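Local coordinates for hypothetical protein (Legionella pneumophila subsp. pneumophila, PDB 4KH9), which is of unknown function but binds calcium and belongs to the three-domain DUF4785 family, whose central and C-terminal domains are placed in the E-set clan, at residues Ser160-Thr168 with Ala181-Tyr192; Asp233-Asp243 with Arg255-Tyr263. One frame throughout, in Å; residues are numbered along the deposited sequence. Where two conformers were deposited one is given.

Following the chain from the N terminus, interaction 1 comes first: strand 163-168 runs out, a loop and the short strand 172-174 intervene, and the chain returns as strand 178-186 to pair with it. Interaction 2 opens only after that pairing has closed, so the two follow in series. Interaction 2 lies within the beta hairpin of strands 238-248 and 251-264. Although their centres lie about 18 Å apart, the contacts meet. Val166 packs against Thr242, and Arg255 NE probably hydrogen-bonds to Thr162 O. Strand 163-168 thus lies against the hairpin of interaction 2, and the two pairings contribute four strands to the sheet that also holds strands 196-202, 208-217 and 220-226.

Interaction 1 of 2, residues Ser160-Thr168 with Ala181-Tyr192; sequences SITYLEVET and ATISLHNDITEY
From Tyr163 paired with His186 to Thr168 paired with Ala181, the two strands run antiparallel, their axes 4.7 Å apart and at 165°, with six backbone hydrogen bonds at the hydrogen-bonded pairs. Leu164, Val166, Ile183 and Leu185 share one face, where branched apolar chains suit a buried layer: Leu164 CD1 lies beside Ile183 CG2 at 3.8 Å. On the other face, Tyr163 CG sits between its backbone N and carbonyl carbon (chi1 59°), which carries the ring across toward His186. His186 CB rests over one face of that ring, 3.8 Å from its centroid, in a CH-pi contact, while the two ring planes are inclined at 42°. Farther along, Glu165 turns its carboxylate to a salt bridge with Arg45. Beyond the Tyr163-His186 pair Thr162 OG1 has two partners, Asn187 ND2 at 2.8 Å, lying so that OG1 is in the amide plane, and Tyr192 OH at 2.7 Å. Asn187 OD1 meanwhile accepts from Ile189 N and Thr190 N, reached from opposite faces of its plane, which fixes the amide. Asn187 forms an Asx turn with Ile189 N, and the apolar face of the pair packs on strand 238-248 much as layers do in the beta sandwiches of E-set domains.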
loop_
_atom_site.group_PDB
_atom_site.type_symbol
_atom_site.label_atom_id
_atom_site.label_comp_id
_atom_site.label_asym_id
_atom_site.label_seq_id
_atom_site.Cartn_x
_atom_site.Cartn_y
_atom_site.Cartn_z
ATOM N N SER A 160 9.489 -22.229 3.015
ATOM C CA SER A 160 8.857 -22.622 1.756
ATOM C C SER A 160 9.429 -21.841 0.585
ATOM O O SER A 160 9.772 -20.664 0.740
ATOM C CB SER A 160 7.354 -22.387 1.824
ATOM O OG SER A 160 6.773 -22.754 0.584
ATOM N N ILE A 161 9.532 -22.482 -0.586
ATOM C CA ILE A 161 10.020 -21.798 -1.799
ATOM C C ILE A 161 8.772 -21.349 -2.627
ATOM O O ILE A 161 8.923 -20.794 -3.707
ATOM C CB ILE A 161 11.022 -22.669 -2.619
ATOM C CG1 ILE A 161 10.352 -23.972 -3.131
ATOM C CG2 ILE A 161 12.282 -22.983 -1.762
ATOM C CD1 ILE A 161 11.099 -24.742 -4.297
ATOM N N THR A 162 7.556 -21.573 -2.093
ATOM C CA THR A 162 6.291 -21.182 -2.741
ATOM C C THR A 162 5.899 -19.795 -2.254
ATOM O O THR A 162 5.749 -19.571 -1.043
ATOM C CB THR A 162 5.156 -22.194 -2.517
ATOM O OG1 THR A 162 5.515 -23.433 -3.103
ATOM C CG2 THR A 162 3.825 -21.732 -3.156
ATOM N N TYR A 163 5.766 -18.847 -3.202
ATOM C CA TYR A 163 5.391 -17.496 -2.840
ATOM C C TYR A 163 4.321 -16.954 -3.767
ATOM O O TYR A 163 4.135 -17.451 -4.885
ATOM C CB TYR A 163 6.612 -16.558 -2.839
ATOM C CG TYR A 163 7.327 -16.472 -4.166
ATOM C CD1 TYR A 163 6.941 -15.541 -5.131
ATOM C CD2 TYR A 163 8.423 -17.293 -4.448
ATOM C CE1 TYR A 163 7.627 -15.422 -6.336
ATOM C CE2 TYR A 163 9.103 -17.196 -5.663
ATOM C CZ TYR A 163 8.711 -16.244 -6.596
ATOM O OH TYR A 163 9.375 -16.116 -7.787
ATOM N N LEU A 164 3.623 -15.935 -3.282
ATOM C CA LEU A 164 2.614 -15.204 -4.034
ATOM C C LEU A 164 3.200 -13.886 -4.415
ATOM O O LEU A 164 3.718 -13.192 -3.540
ATOM C CB LEU A 164 1.332 -15.013 -3.207
ATOM C CG LEU A 164 0.178 -14.290 -3.910
ATOM C CD1 LEU A 164 -0.443 -15.170 -4.990
ATOM C CD2 LEU A 164 -0.857 -13.846 -2.923
ATOM N N GLU A 165 3.153 -13.530 -5.704
ATOM C CA GLU A 165 3.655 -12.224 -6.145
ATOM C C GLU A 165 2.463 -11.340 -6.603
ATOM O O GLU A 165 1.633 -11.799 -7.355
ATOM C CB GLU A 165 4.707 -12.383 -7.247
ATOM C CG GLU A 165 5.332 -11.050 -7.619
ATOM C CD GLU A 165 6.505 -11.151 -8.572
ATOM O OE1 GLU A 165 7.545 -11.710 -8.159
ATOM O OE2 GLU A 165 6.406 -10.637 -9.711
ATOM N N VAL A 166 2.371 -10.095 -6.089
ATOM C CA VAL A 166 1.302 -9.148 -6.418
ATOM C C VAL A 166 1.918 -7.807 -6.788
ATOM O O VAL A 166 2.985 -7.448 -6.271
ATOM C CB VAL A 166 0.268 -8.976 -5.274
ATOM C CG1 VAL A 166 -0.371 -10.304 -4.903
ATOM C CG2 VAL A 166 0.881 -8.292 -4.045
ATOM N N GLU A 167 1.255 -7.065 -7.665
ATOM C CA GLU A 167 1.664 -5.695 -8.047
ATOM C C GLU A 167 0.527 -4.978 -8.772
ATOM O O GLU A 167 -0.332 -5.637 -9.334
ATOM C CB GLU A 167 2.934 -5.665 -8.917
ATOM C CG GLU A 167 2.839 -6.407 -10.228
ATOM C CD GLU A 167 4.013 -6.185 -11.164
ATOM O OE1 GLU A 167 4.258 -5.021 -11.555
ATOM O OE2 GLU A 167 4.670 -7.186 -11.529
ATOM N N THR A 168 0.544 -3.632 -8.785
ATOM C CA THR A 168 -0.444 -2.851 -9.543
ATOM C C THR A 168 0.320 -2.153 -10.696
ATOM O O THR A 168 1.547 -2.070 -10.641
ATOM C CB THR A 168 -1.244 -1.904 -8.658
ATOM O OG1 THR A 168 -0.382 -0.967 -8.040
ATOM C CG2 THR A 168 -2.046 -2.639 -7.589
ATOM N N ALA A 181 -4.164 -5.128 -11.576
ATOM C CA ALA A 181 -3.280 -5.878 -10.693
ATOM C C ALA A 181 -2.880 -7.198 -11.333
ATOM O O ALA A 181 -3.624 -7.749 -12.152
ATOM C CB ALA A 181 -3.958 -6.136 -9.358
ATOM N N THR A 182 -1.684 -7.661 -11.024
ATOM C CA THR A 182 -1.190 -8.966 -11.468
ATOM C C THR A 182 -0.927 -9.760 -10.217
ATOM O O THR A 182 -0.298 -9.237 -9.301
ATOM C CB THR A 182 0.034 -8.837 -12.371
ATOM O OG1 THR A 182 -0.228 -7.808 -13.334
ATOM C CG2 THR A 182 0.381 -10.167 -13.065
ATOM N N ILE A 183 -1.441 -10.994 -10.163
ATOM C CA ILE A 183 -1.354 -11.907 -9.016
ATOM C C ILE A 183 -0.825 -13.233 -9.547
ATOM O O ILE A 183 -1.457 -13.848 -10.402
ATOM C CB ILE A 183 -2.772 -12.031 -8.341
ATOM C CG1 ILE A 183 -3.295 -10.653 -7.866
ATOM C CG2 ILE A 183 -2.772 -13.069 -7.190
ATOM C CD1 ILE A 183 -4.881 -10.469 -7.940
ATOM N N SER A 184 0.342 -13.659 -9.051
ATOM C CA SER A 184 0.993 -14.885 -9.533
ATOM C C SER A 184 1.460 -15.766 -8.396
ATOM O O SER A 184 1.985 -15.276 -7.404
ATOM C CB SER A 184 2.199 -14.559 -10.411
ATOM O OG SER A 184 2.024 -13.346 -11.118
ATOM N N LEU A 185 1.263 -17.071 -8.553
ATOM C CA LEU A 185 1.712 -18.054 -7.589
ATOM C C LEU A 185 2.917 -18.781 -8.175
ATOM O O LEU A 185 2.800 -19.392 -9.238
ATOM C CB LEU A 185 0.585 -19.034 -7.212
ATOM C CG LEU A 185 0.933 -20.034 -6.075
ATOM C CD1 LEU A 185 1.194 -19.300 -4.749
ATOM C CD2 LEU A 185 -0.183 -21.044 -5.884
ATOM N N HIS A 186 4.068 -18.732 -7.470
ATOM C CA HIS A 186 5.307 -19.328 -7.960
ATOM C C HIS A 186 5.948 -20.354 -7.018
ATOM O O HIS A 186 5.852 -20.266 -5.792
ATOM C CB HIS A 186 6.356 -18.232 -8.202
ATOM C CG HIS A 186 5.953 -17.176 -9.192
ATOM N ND1 HIS A 186 5.941 -17.430 -10.557
ATOM C CD2 HIS A 186 5.614 -15.882 -8.988
ATOM C CE1 HIS A 186 5.576 -16.294 -11.126
ATOM N NE2 HIS A 186 5.397 -15.328 -10.221
ATOM N N ASN A 187 6.696 -21.270 -7.643
ATOM C CA ASN A 187 7.548 -22.331 -7.100
ATOM C C ASN A 187 8.435 -22.739 -8.269
ATOM O O ASN A 187 7.894 -23.087 -9.318
ATOM C CB ASN A 187 6.698 -23.473 -6.525
ATOM C CG ASN A 187 7.495 -24.613 -5.944
ATOM O OD1 ASN A 187 8.170 -25.360 -6.658
ATOM N ND2 ASN A 187 7.380 -24.813 -4.648
ATOM N N ASP A 188 9.773 -22.622 -8.162
ATOM C CA ASP A 188 10.631 -22.901 -9.329
ATOM C C ASP A 188 10.725 -24.422 -9.696
ATOM O O ASP A 188 11.332 -24.753 -10.716
ATOM C CB ASP A 188 12.038 -22.304 -9.155
ATOM C CG ASP A 188 12.905 -22.838 -8.033
ATOM O OD1 ASP A 188 12.357 -23.495 -7.108
ATOM O OD2 ASP A 188 14.129 -22.561 -8.051
ATOM N N ILE A 189 10.054 -25.310 -8.944
ATOM C CA ILE A 189 10.063 -26.743 -9.219
ATOM C C ILE A 189 8.684 -27.246 -9.678
ATOM O O ILE A 189 8.615 -28.190 -10.473
ATOM C CB ILE A 189 10.517 -27.509 -7.954
ATOM N N THR A 190 7.596 -26.628 -9.167
ATOM C CA THR A 190 6.204 -27.022 -9.419
ATOM C C THR A 190 5.413 -25.966 -10.214
ATOM O O THR A 190 5.534 -24.762 -9.972
ATOM C CB THR A 190 5.499 -27.265 -8.061
ATOM O OG1 THR A 190 6.277 -28.134 -7.236
ATOM C CG2 THR A 190 4.103 -27.827 -8.210
ATOM N N GLU A 191 4.549 -26.441 -11.114
ATOM C CA GLU A 191 3.636 -25.618 -11.905
ATOM C C GLU A 191 2.247 -25.821 -11.330
ATOM O O GLU A 191 1.731 -26.950 -11.347
ATOM C CB GLU A 191 3.702 -25.964 -13.416
ATOM C CG GLU A 191 5.023 -25.630 -14.104
ATOM C CD GLU A 191 5.370 -24.161 -14.275
ATOM O OE1 GLU A 191 4.476 -23.366 -14.647
ATOM O OE2 GLU A 191 6.559 -23.816 -14.091
ATOM N N TYR A 192 1.685 -24.765 -10.725
ATOM C CA TYR A 192 0.359 -24.869 -10.107
ATOM C C TYR A 192 -0.729 -24.464 -11.079
ATOM O O TYR A 192 -0.464 -23.712 -12.024
ATOM C CB TYR A 192 0.251 -23.979 -8.844
ATOM C CG TYR A 192 1.261 -24.278 -7.754
ATOM C CD1 TYR A 192 1.211 -25.468 -7.034
ATOM C CD2 TYR A 192 2.230 -23.345 -7.404
ATOM C CE1 TYR A 192 2.121 -25.737 -6.010
ATOM C CE2 TYR A 192 3.134 -23.593 -6.371
ATOM C CZ TYR A 192 3.084 -24.798 -5.684
ATOM O OH TYR A 192 3.977 -25.065 -4.669
HETATM O O HOH W 1 2.263 -10.984 -10.036
#

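Interaction 2 of 2, residues Asp233-Asp243 with Arg255-Tyr263; sequences DRGENWYLETD and RSGHTAFSY
The Phe261 ring takes Trp238 CB over one face, 3.6 Å from the ring centroid in a CH-pi contact, and has Leu240 N at its edge. With chi1 at 63° the Phe261 ring folds back over the partner strand. The indole of Trp238 is only 28° from parallel with Phe261 but slid aside, so the rings barely overlap. On the same side of the indole plane, farther along, Tyr263 lies beside it, Trp238 CD1 meeting Tyr263 CB at 3.6 Å. Asp233 OD2 lies at the edge of both the indole and the Tyr263 ring, in the plane of each. It accepts from Trp238 NE1 at 2.9 Å, on the syn side of the carboxylate though well out of its plane. Tryptophan suits this place because it offers a broad apolar surface and one N-H for the acid. Asp233 also opens a type I' turn, closed by Glu236 N on Asp233 O, and a water accepting from Tyr263 N at 2.9 Å can donate to Glu236 O. Six backbone bonds join Trp238, Leu240 and Thr242 to Phe261, Thr259 and Gly257. On the opposite face of the sheet Tyr239 CE2 touches Ala260 CB at 3.6 Å, the small methyl leaving room for the ring. At the far end the side chain of Asp243, about 6 Å from a bound calcium ion, forms a salt bridge with Arg254. Around buried Asp233 two influences oppose each other: Trp238 NE1 would stabilise a negative charge, whereas Tyr263 O, an acceptor 3.0 Å from Asp233 OD2, would disfavour it and may raise the acid's affinity for a proton.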
loop_
_atom_site.group_PDB
_atom_site.type_symbol
_atom_site.label_atom_id
_atom_site.label_comp_id
_atom_site.label_asym_id
_atom_site.label_seq_id
_atom_site.Cartn_x
_atom_site.Cartn_y
_atom_site.Cartn_z
ATOM N N ASP A 233 -8.140 10.808 1.483
ATOM C CA ASP A 233 -7.357 9.762 2.152
ATOM C C ASP A 233 -6.457 10.305 3.285
ATOM O O ASP A 233 -5.921 9.503 4.043
ATOM C CB ASP A 233 -6.504 9.002 1.124
ATOM C CG ASP A 233 -7.328 8.204 0.124
ATOM O OD1 ASP A 233 -8.475 7.819 0.458
ATOM O OD2 ASP A 233 -6.806 7.893 -0.946
ATOM N N ARG A 234 -6.302 11.645 3.394
ATOM C CA ARG A 234 -5.519 12.379 4.400
ATOM C C ARG A 234 -4.074 11.808 4.565
ATOM O O ARG A 234 -3.603 11.542 5.684
ATOM C CB ARG A 234 -6.236 12.404 5.764
ATOM C CG ARG A 234 -7.621 13.037 5.742
ATOM C CD ARG A 234 -8.147 13.234 7.139
ATOM N NE ARG A 234 -7.426 14.318 7.806
ATOM C CZ ARG A 234 -7.642 14.708 9.055
ATOM N NH1 ARG A 234 -8.565 14.107 9.795
ATOM N NH2 ARG A 234 -6.925 15.690 9.583
ATOM N N GLY A 235 -3.391 11.646 3.443
ATOM C CA GLY A 235 -2.021 11.141 3.409
ATOM C C GLY A 235 -1.875 9.630 3.467
ATOM O O GLY A 235 -0.817 9.112 3.102
ATOM N N GLU A 236 -2.938 8.912 3.884
ATOM C CA GLU A 236 -2.918 7.449 4.011
ATOM C C GLU A 236 -3.064 6.763 2.643
ATOM O O GLU A 236 -3.617 7.339 1.694
ATOM C CB GLU A 236 -4.021 6.960 4.964
ATOM C CG GLU A 236 -3.953 7.501 6.383
ATOM C CD GLU A 236 -5.218 7.253 7.187
ATOM O OE1 GLU A 236 -6.287 7.791 6.815
ATOM O OE2 GLU A 236 -5.134 6.543 8.215
ATOM N N ASN A 237 -2.551 5.529 2.549
ATOM C CA ASN A 237 -2.587 4.758 1.322
ATOM C C ASN A 237 -3.668 3.671 1.310
ATOM O O ASN A 237 -4.260 3.328 2.330
ATOM C CB ASN A 237 -1.226 4.106 1.067
ATOM C CG ASN A 237 -0.157 5.080 0.636
ATOM O OD1 ASN A 237 -0.399 6.060 -0.097
ATOM N ND2 ASN A 237 1.057 4.804 1.059
ATOM N N TRP A 238 -3.923 3.166 0.101
ATOM C CA TRP A 238 -4.779 2.035 -0.204
ATOM C C TRP A 238 -3.935 0.800 -0.293
ATOM O O TRP A 238 -2.729 0.896 -0.519
ATOM C CB TRP A 238 -5.501 2.254 -1.539
ATOM C CG TRP A 238 -6.619 3.236 -1.517
ATOM C CD1 TRP A 238 -6.534 4.583 -1.320
ATOM C CD2 TRP A 238 -8.003 2.948 -1.772
ATOM N NE1 TRP A 238 -7.790 5.139 -1.331
ATOM C CE2 TRP A 238 -8.712 4.159 -1.625
ATOM C CE3 TRP A 238 -8.727 1.759 -2.004
ATOM C CZ2 TRP A 238 -10.104 4.234 -1.781
ATOM C CZ3 TRP A 238 -10.107 1.836 -2.159
ATOM C CH2 TRP A 238 -10.779 3.059 -2.052
ATOM N N TYR A 239 -4.583 -0.363 -0.177
ATOM C CA TYR A 239 -3.957 -1.652 -0.325
ATOM C C TYR A 239 -4.768 -2.551 -1.208
ATOM O O TYR A 239 -5.998 -2.562 -1.171
ATOM C CB TYR A 239 -3.735 -2.372 1.052
ATOM C CG TYR A 239 -2.593 -1.797 1.849
ATOM C CD1 TYR A 239 -2.779 -0.684 2.671
ATOM C CD2 TYR A 239 -1.299 -2.300 1.714
ATOM C CE1 TYR A 239 -1.708 -0.095 3.348
ATOM C CE2 TYR A 239 -0.226 -1.732 2.404
ATOM C CZ TYR A 239 -0.433 -0.613 3.197
ATOM O OH TYR A 239 0.609 -0.039 3.876
ATOM N N LEU A 240 -4.051 -3.283 -2.017
ATOM C CA LEU A 240 -4.506 -4.439 -2.744
ATOM C C LEU A 240 -4.361 -5.615 -1.787
ATOM O O LEU A 240 -3.271 -5.811 -1.244
ATOM C CB LEU A 240 -3.717 -4.654 -4.049
ATOM C CG LEU A 240 -3.878 -6.048 -4.696
ATOM C CD1 LEU A 240 -5.328 -6.259 -5.194
ATOM C CD2 LEU A 240 -2.859 -6.274 -5.812
ATOM N N GLU A 241 -5.461 -6.345 -1.523
ATOM C CA GLU A 241 -5.443 -7.541 -0.660
ATOM C C GLU A 241 -5.872 -8.731 -1.475
ATOM O O GLU A 241 -6.917 -8.676 -2.130
ATOM C CB GLU A 241 -6.401 -7.404 0.559
ATOM C CG GLU A 241 -6.136 -6.278 1.539
ATOM C CD GLU A 241 -6.999 -6.392 2.785
ATOM O OE1 GLU A 241 -8.118 -6.955 2.706
ATOM O OE2 GLU A 241 -6.564 -5.880 3.843
ATOM N N THR A 242 -5.092 -9.772 -1.477
ATOM C CA THR A 242 -5.477 -10.954 -2.232
ATOM C C THR A 242 -5.224 -12.209 -1.401
ATOM O O THR A 242 -4.303 -12.254 -0.568
ATOM C CB THR A 242 -4.791 -11.013 -3.611
ATOM O OG1 THR A 242 -5.165 -12.225 -4.272
ATOM C CG2 THR A 242 -3.299 -10.923 -3.532
ATOM N N ASP A 243 -6.038 -13.237 -1.681
ATOM C CA ASP A 243 -6.012 -14.544 -1.039
ATOM C C ASP A 243 -6.139 -15.596 -2.107
ATOM O O ASP A 243 -7.020 -15.519 -2.966
ATOM C CB ASP A 243 -7.138 -14.664 0.020
ATOM C CG ASP A 243 -6.896 -15.666 1.143
ATOM O OD1 ASP A 243 -5.810 -16.326 1.149
ATOM O OD2 ASP A 243 -7.779 -15.794 2.020
ATOM N N ARG A 255 -1.778 -18.844 0.093
ATOM C CA ARG A 255 -1.001 -17.626 0.189
ATOM C C ARG A 255 -1.918 -16.414 0.161
ATOM O O ARG A 255 -2.897 -16.380 -0.572
ATOM C CB ARG A 255 0.047 -17.527 -0.946
ATOM C CG ARG A 255 1.228 -18.514 -0.949
ATOM C CD ARG A 255 2.239 -18.186 0.108
ATOM N NE ARG A 255 3.289 -19.205 0.253
ATOM C CZ ARG A 255 3.283 -20.204 1.136
ATOM N NH1 ARG A 255 2.228 -20.403 1.924
ATOM N NH2 ARG A 255 4.317 -21.024 1.219
ATOM N N SER A 256 -1.577 -15.400 0.936
ATOM C CA SER A 256 -2.271 -14.134 0.915
ATOM C C SER A 256 -1.232 -13.047 0.743
ATOM O O SER A 256 -0.067 -13.238 1.091
ATOM C CB SER A 256 -3.158 -13.919 2.138
ATOM O OG SER A 256 -2.381 -13.476 3.223
ATOM N N GLY A 257 -1.618 -11.970 0.093
ATOM C CA GLY A 257 -0.682 -10.894 -0.190
ATOM C C GLY A 257 -1.318 -9.534 -0.197
ATOM O O GLY A 257 -2.534 -9.412 -0.323
ATOM N N HIS A 258 -0.460 -8.533 -0.041
ATOM C CA HIS A 258 -0.796 -7.118 0.027
ATOM C C HIS A 258 0.175 -6.286 -0.773
ATOM O O HIS A 258 1.353 -6.653 -0.863
ATOM C CB HIS A 258 -0.742 -6.601 1.494
ATOM C CG HIS A 258 -1.608 -7.287 2.511
ATOM N ND1 HIS A 258 -2.827 -6.756 2.902
ATOM C CD2 HIS A 258 -1.341 -8.369 3.275
ATOM C CE1 HIS A 258 -3.282 -7.560 3.854
ATOM N NE2 HIS A 258 -2.419 -8.541 4.113
ATOM N N THR A 259 -0.263 -5.131 -1.260
ATOM C CA THR A 259 0.630 -4.142 -1.855
ATOM C C THR A 259 -0.092 -2.790 -1.742
ATOM O O THR A 259 -1.324 -2.713 -1.750
ATOM C CB THR A 259 1.207 -4.454 -3.245
ATOM O OG1 THR A 259 2.396 -3.648 -3.339
ATOM C CG2 THR A 259 0.228 -4.159 -4.404
ATOM N N ALA A 260 0.699 -1.745 -1.510
ATOM C CA ALA A 260 0.209 -0.393 -1.297
ATOM C C ALA A 260 0.230 0.413 -2.582
ATOM O O ALA A 260 1.085 0.231 -3.450
ATOM C CB ALA A 260 1.059 0.312 -0.234
ATOM N N PHE A 261 -0.697 1.353 -2.671
ATOM C CA PHE A 261 -0.744 2.307 -3.770
ATOM C C PHE A 261 -1.365 3.582 -3.229
ATOM O O PHE A 261 -2.078 3.555 -2.221
ATOM C CB PHE A 261 -1.480 1.761 -5.017
ATOM C CG PHE A 261 -2.941 1.436 -4.829
ATOM C CD1 PHE A 261 -3.346 0.153 -4.431
ATOM C CD2 PHE A 261 -3.918 2.389 -5.110
ATOM C CE1 PHE A 261 -4.698 -0.159 -4.287
ATOM C CE2 PHE A 261 -5.273 2.074 -4.990
ATOM C CZ PHE A 261 -5.655 0.797 -4.587
ATOM N N SER A 262 -1.019 4.704 -3.848
ATOM C CA SER A 262 -1.527 6.020 -3.442
ATOM C C SER A 262 -2.703 6.408 -4.314
ATOM O O SER A 262 -2.731 6.076 -5.499
ATOM C CB SER A 262 -0.411 7.062 -3.543
ATOM O OG SER A 262 -0.896 8.346 -3.202
ATOM N N TYR A 263 -3.652 7.160 -3.751
ATOM C CA TYR A 263 -4.832 7.597 -4.503
ATOM C C TYR A 263 -5.187 9.055 -4.176
ATOM O O TYR A 263 -5.162 9.416 -3.008
ATOM C CB TYR A 263 -6.019 6.672 -4.186
ATOM C CG TYR A 263 -7.344 7.116 -4.766
ATOM C CD1 TYR A 263 -7.646 6.900 -6.099
ATOM C CD2 TYR A 263 -8.287 7.780 -3.979
ATOM C CE1 TYR A 263 -8.868 7.292 -6.638
ATOM C CE2 TYR A 263 -9.524 8.168 -4.505
ATOM C CZ TYR A 263 -9.805 7.919 -5.840
ATOM O OH TYR A 263 -10.988 8.307 -6.398
HETATM O O HOH W 2 -4.366 7.260 -0.986
#